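Local structure of 70 kDa protein (4B2N) at residues S190-A193 / C194-R198; A215-A218 / G219-A222. The protein is a diheme c-type cytochrome, the latex oxygenase RoxA, which cleaves rubber oxidatively as a processive dioxygenase. All blocks are in the same frame, centred on the assembly; numbering follows the deposited sequence.

Interaction 1: residues S190-A193 / C194-R198; sequences SCSA and CHDSR. With HEC (heme c), chain C.
Cys191 and Cys194 are joined to the two former vinyl groups of heme c by thioether bonds, with Cys191 SG 1.8 Å from CAB of the heme and Cys194 SG 2.0 Å from CAC. His195 follows directly, and its NE2 lies 2.0 Å from the iron, which identifies Cys191-Ser192-Ala193-Cys194-His195 as the CXXCH motif of c-type cytochromes. In both cysteines the sulfur stands anti to the carbonyl carbon (chi1 -49° in Cys191, -53° in Cys194), and both reach the porphyrin from the side on which the histidine binds.

The second shell is a short helical turn. Cys191 O takes two donors: His195 N at 3.0 Å, in the carbonyl plane, and Cys194 N at 3.3 Å, from above that plane. The same oxygen lies at the edge of the His195 imidazole, in its plane. Trp291 stacks on this ring, which would be expected to limit the rotation of the imidazole in addition to the iron bond.

At the far end of the turn, Ser192 OG donates to Asp196 OD2 over 2.6 Å, meeting the carboxylate on its anti side, 27° out of plane. Asp196 N returns to Ser192 O at 3.2 Å, closing a ring of side-chain and backbone bonds where the chain leaves helical geometry. The other carboxylate oxygen, Asp196 OD1, accepts from Gly210 N. At the entry to the turn, Ser190 OG receives a weak capping bond from Ser192 N.

This buried helix 192-195 follows strand 186-189 after a short link, and Ala193 O accepts from Asn213 ND2, in the loop that leads on to helix 218-226.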
# COMPACT_ATOMS: atom_id res chain seq x y z
N SER A 190 9.34 -7.61 -5.09
CA SER A 190 8.88 -8.00 -3.77
C SER A 190 7.92 -6.96 -3.24
O SER A 190 7.75 -5.91 -3.87
CB SER A 190 10.01 -8.10 -2.73
OG SER A 190 10.63 -6.83 -2.61
N CYS A 191 7.30 -7.30 -2.10
CA CYS A 191 6.39 -6.32 -1.42
C CYS A 191 7.11 -5.01 -1.26
O CYS A 191 6.48 -3.93 -1.33
CB CYS A 191 6.01 -6.84 -0.03
SG CYS A 191 5.44 -8.54 0.05
N SER A 192 8.42 -5.07 -0.96
CA SER A 192 9.18 -3.84 -0.74
C SER A 192 9.28 -2.87 -1.94
O SER A 192 9.65 -1.72 -1.74
CB SER A 192 10.57 -4.18 -0.23
OG SER A 192 10.44 -4.83 1.00
N ALA A 193 9.01 -3.33 -3.17
CA ALA A 193 9.05 -2.45 -4.38
C ALA A 193 8.14 -1.24 -4.11
O ALA A 193 8.50 -0.10 -4.42
CB ALA A 193 8.62 -3.21 -5.68
N CYS A 194 7.01 -1.48 -3.46
CA CYS A 194 6.01 -0.43 -3.21
C CYS A 194 5.99 0.00 -1.77
O CYS A 194 5.62 1.13 -1.46
CB CYS A 194 4.59 -0.91 -3.62
SG CYS A 194 4.63 -1.49 -5.33
N HIS A 195 6.30 -0.93 -0.88
CA HIS A 195 6.07 -0.69 0.56
C HIS A 195 7.24 -0.12 1.31
O HIS A 195 7.08 0.38 2.40
CB HIS A 195 5.55 -1.96 1.22
CG HIS A 195 4.09 -2.13 1.00
ND1 HIS A 195 3.14 -1.44 1.72
CD2 HIS A 195 3.41 -3.01 0.15
CE1 HIS A 195 1.89 -1.83 1.30
NE2 HIS A 195 2.06 -2.77 0.30
N ASP A 196 8.41 -0.06 0.69
CA ASP A 196 9.64 0.32 1.38
C ASP A 196 10.43 1.34 0.56
O ASP A 196 10.37 1.37 -0.70
CB ASP A 196 10.57 -0.92 1.67
CG ASP A 196 9.98 -1.79 2.80
OD1 ASP A 196 9.89 -1.32 3.94
OD2 ASP A 196 9.56 -2.92 2.51
N SER A 197 11.23 2.15 1.27
CA SER A 197 12.16 3.04 0.55
C SER A 197 13.16 3.58 1.53
O SER A 197 13.00 3.35 2.70
CB SER A 197 11.40 4.23 -0.06
OG SER A 197 10.58 4.83 0.95
N ARG A 198 14.18 4.29 1.04
CA ARG A 198 15.17 4.92 1.91
C ARG A 198 14.83 6.37 1.83
O ARG A 198 14.61 6.84 0.72
CB ARG A 198 16.57 4.69 1.32
CG ARG A 198 17.08 3.29 1.54
CD ARG A 198 18.55 3.22 1.07
NE ARG A 198 19.10 1.88 1.30
CZ ARG A 198 19.71 1.51 2.43
NH1 ARG A 198 19.78 2.39 3.46
NH2 ARG A 198 20.13 0.28 2.58
FE HEC C . 0.69 -3.84 -0.64
CHA HEC C . -2.00 -2.07 0.70
CHB HEC C . 0.85 -5.81 2.27
CHC HEC C . 2.90 -6.13 -2.16
CHD HEC C . 0.98 -1.64 -3.17
NA HEC C . -0.31 -3.97 1.02
C1A HEC C . -1.29 -3.05 1.50
C2A HEC C . -1.61 -3.23 2.91
C3A HEC C . -0.81 -4.30 3.40
C4A HEC C . -0.02 -4.71 2.23
CMA HEC C . -0.75 -4.83 4.82
CAA HEC C . -2.62 -2.44 3.79
CBA HEC C . -1.91 -1.14 4.18
CGA HEC C . -2.83 -0.17 4.90
O1A HEC C . -4.01 0.08 4.47
O2A HEC C . -2.30 0.40 5.85
NB HEC C . 1.55 -5.61 -0.09
C1B HEC C . 1.61 -6.21 1.11
C2B HEC C . 2.39 -7.43 1.18
C3B HEC C . 2.96 -7.53 -0.10
C4B HEC C . 2.46 -6.35 -0.79
CMB HEC C . 2.46 -8.25 2.41
CAB HEC C . 3.83 -8.62 -0.69
CBB HEC C . 3.21 -9.89 -0.78
NC HEC C . 1.78 -3.95 -2.29
C1C HEC C . 2.62 -4.90 -2.86
C2C HEC C . 3.24 -4.45 -4.13
C3C HEC C . 2.62 -3.13 -4.41
C4C HEC C . 1.74 -2.88 -3.27
CMC HEC C . 4.21 -5.30 -4.94
CAC HEC C . 2.82 -2.23 -5.59
CBC HEC C . 2.90 -2.82 -6.85
ND HEC C . -0.36 -2.17 -1.14
C1D HEC C . -0.09 -1.42 -2.20
C2D HEC C . -0.94 -0.28 -2.33
C3D HEC C . -1.82 -0.42 -1.21
C4D HEC C . -1.38 -1.64 -0.54
CMD HEC C . -0.98 0.82 -3.33
CAD HEC C . -2.99 0.46 -0.95
CBD HEC C . -4.01 -0.17 -1.97
CGD HEC C . -5.28 0.65 -1.98
O1D HEC C . -5.52 1.44 -2.93
O2D HEC C . -6.02 0.55 -0.95

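Interaction 2: residues A215-A218 / G219-A222; sequences ANDA and GLLA
One face of the Asp217 carboxylate is turned to Leu220: Leu220 CB lies over Asp217 CG at 3.4 Å, and the backbone N-H of Leu220 reaches Asp217 OD1 from the same side, 55° out of the carboxylate plane. This is an N-cap. Asp217 sits immediately before helix 218-226, and its OD1 accepts from Leu220 N at 2.8 Å, giving the first turn a side-chain acceptor.

The torsion explains the reach. CG of Asp217 is anti to the backbone N (chi1 -171°) and beside the carbonyl carbon, which brings OD1 over the start of the helix. Gly219 N also comes near OD1, but its angle is too poor for a hydrogen bond; it donates instead to Ser243 OG. The side chains of Asp217 and Leu220 cross at about a right angle, and CB is the leucine atom that covers the carboxylate carbon.

OD1 has a further partner in Arg626, with which it forms a salt bridge. The positive guanidinium and the amide dipoles at the N-terminal end of the helix would both be expected to stabilise the carboxylate as an anion.

Leu220 packs on Arg140 and Leu221 on Tyr141, both of helix 133-141, which places the helix start against that helix. Backbone bonds continue the turn. Asp217 O receives two weak, long bonds, both at 3.4 Å: from Leu220 N, spanning i to i+3, and from Leu221 N, spanning i to i+4. The next i to i+4 bond is shorter, Ala222 N donating to Ala218 O at 3.1 Å with an N-H...O angle of 165°.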
# COMPACT_ATOMS: atom_id res chain seq x y z
N ALA A 215 8.93 6.33 -5.27
CA ALA A 215 9.78 6.47 -6.44
C ALA A 215 9.68 5.34 -7.41
O ALA A 215 10.16 5.46 -8.55
CB ALA A 215 11.25 6.71 -6.05
N ASN A 216 9.03 4.25 -7.02
CA ASN A 216 9.07 3.07 -7.89
C ASN A 216 8.26 3.24 -9.16
O ASN A 216 7.15 3.76 -9.15
CB ASN A 216 8.63 1.79 -7.20
CG ASN A 216 7.17 1.82 -6.76
OD1 ASN A 216 6.73 2.77 -6.11
ND2 ASN A 216 6.42 0.76 -7.11
N ASP A 217 8.82 2.80 -10.27
CA ASP A 217 8.09 2.79 -11.50
C ASP A 217 7.72 1.35 -11.86
O ASP A 217 8.49 0.65 -12.49
CB ASP A 217 8.89 3.39 -12.68
CG ASP A 217 8.02 3.57 -13.94
OD1 ASP A 217 7.13 2.69 -14.19
OD2 ASP A 217 8.32 4.52 -14.74
N ALA A 218 6.51 0.92 -11.50
CA ALA A 218 6.13 -0.49 -11.70
C ALA A 218 5.94 -0.81 -13.15
O ALA A 218 6.27 -1.92 -13.58
CB ALA A 218 4.88 -0.83 -10.92
N GLY A 219 5.39 0.13 -13.92
CA GLY A 219 5.21 -0.11 -15.35
C GLY A 219 6.51 -0.34 -16.10
O GLY A 219 6.60 -1.19 -17.05
N LEU A 220 7.55 0.43 -15.72
CA LEU A 220 8.78 0.35 -16.49
C LEU A 220 9.45 -0.99 -16.21
O LEU A 220 10.00 -1.64 -17.11
CB LEU A 220 9.66 1.51 -16.10
CG LEU A 220 10.97 1.65 -16.85
CD1 LEU A 220 10.76 1.71 -18.36
CD2 LEU A 220 11.69 2.95 -16.39
N LEU A 221 9.35 -1.47 -14.96
CA LEU A 221 9.95 -2.81 -14.68
C LEU A 221 9.24 -3.89 -15.47
O LEU A 221 9.87 -4.76 -16.08
CB LEU A 221 9.77 -3.07 -13.19
CG LEU A 221 10.28 -4.39 -12.62
CD1 LEU A 221 11.78 -4.40 -12.66
CD2 LEU A 221 9.70 -4.52 -11.19
N ALA A 222 7.90 -3.83 -15.46
CA ALA A 222 7.04 -4.80 -16.19
C ALA A 222 7.37 -4.75 -17.70
O ALA A 222 7.60 -5.79 -18.36
CB ALA A 222 5.52 -4.49 -15.94

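In the fold
Interactions 1 and 2 come in series along the chain: the heme-binding turn 190-198 closes before 215-222 opens, and helices 192-195 and 218-226 are consecutive. Their centres are 12 Å apart, and they touch through Asn216, whose CG lies 3.3 Å from Ala193 O and whose ND2 lies 3.4 Å from Cys194 SG, both packing contacts. The chain thus returns to the CXXCH turn after leaving it, and at the start of helix 218-226 the nearest atoms of the Ala218 side chain and of the heme bound by Cys191 and Cys194 are about 5 Å apart. Interaction 1 holds the heme directly; interaction 2 begins a helix in its surroundings.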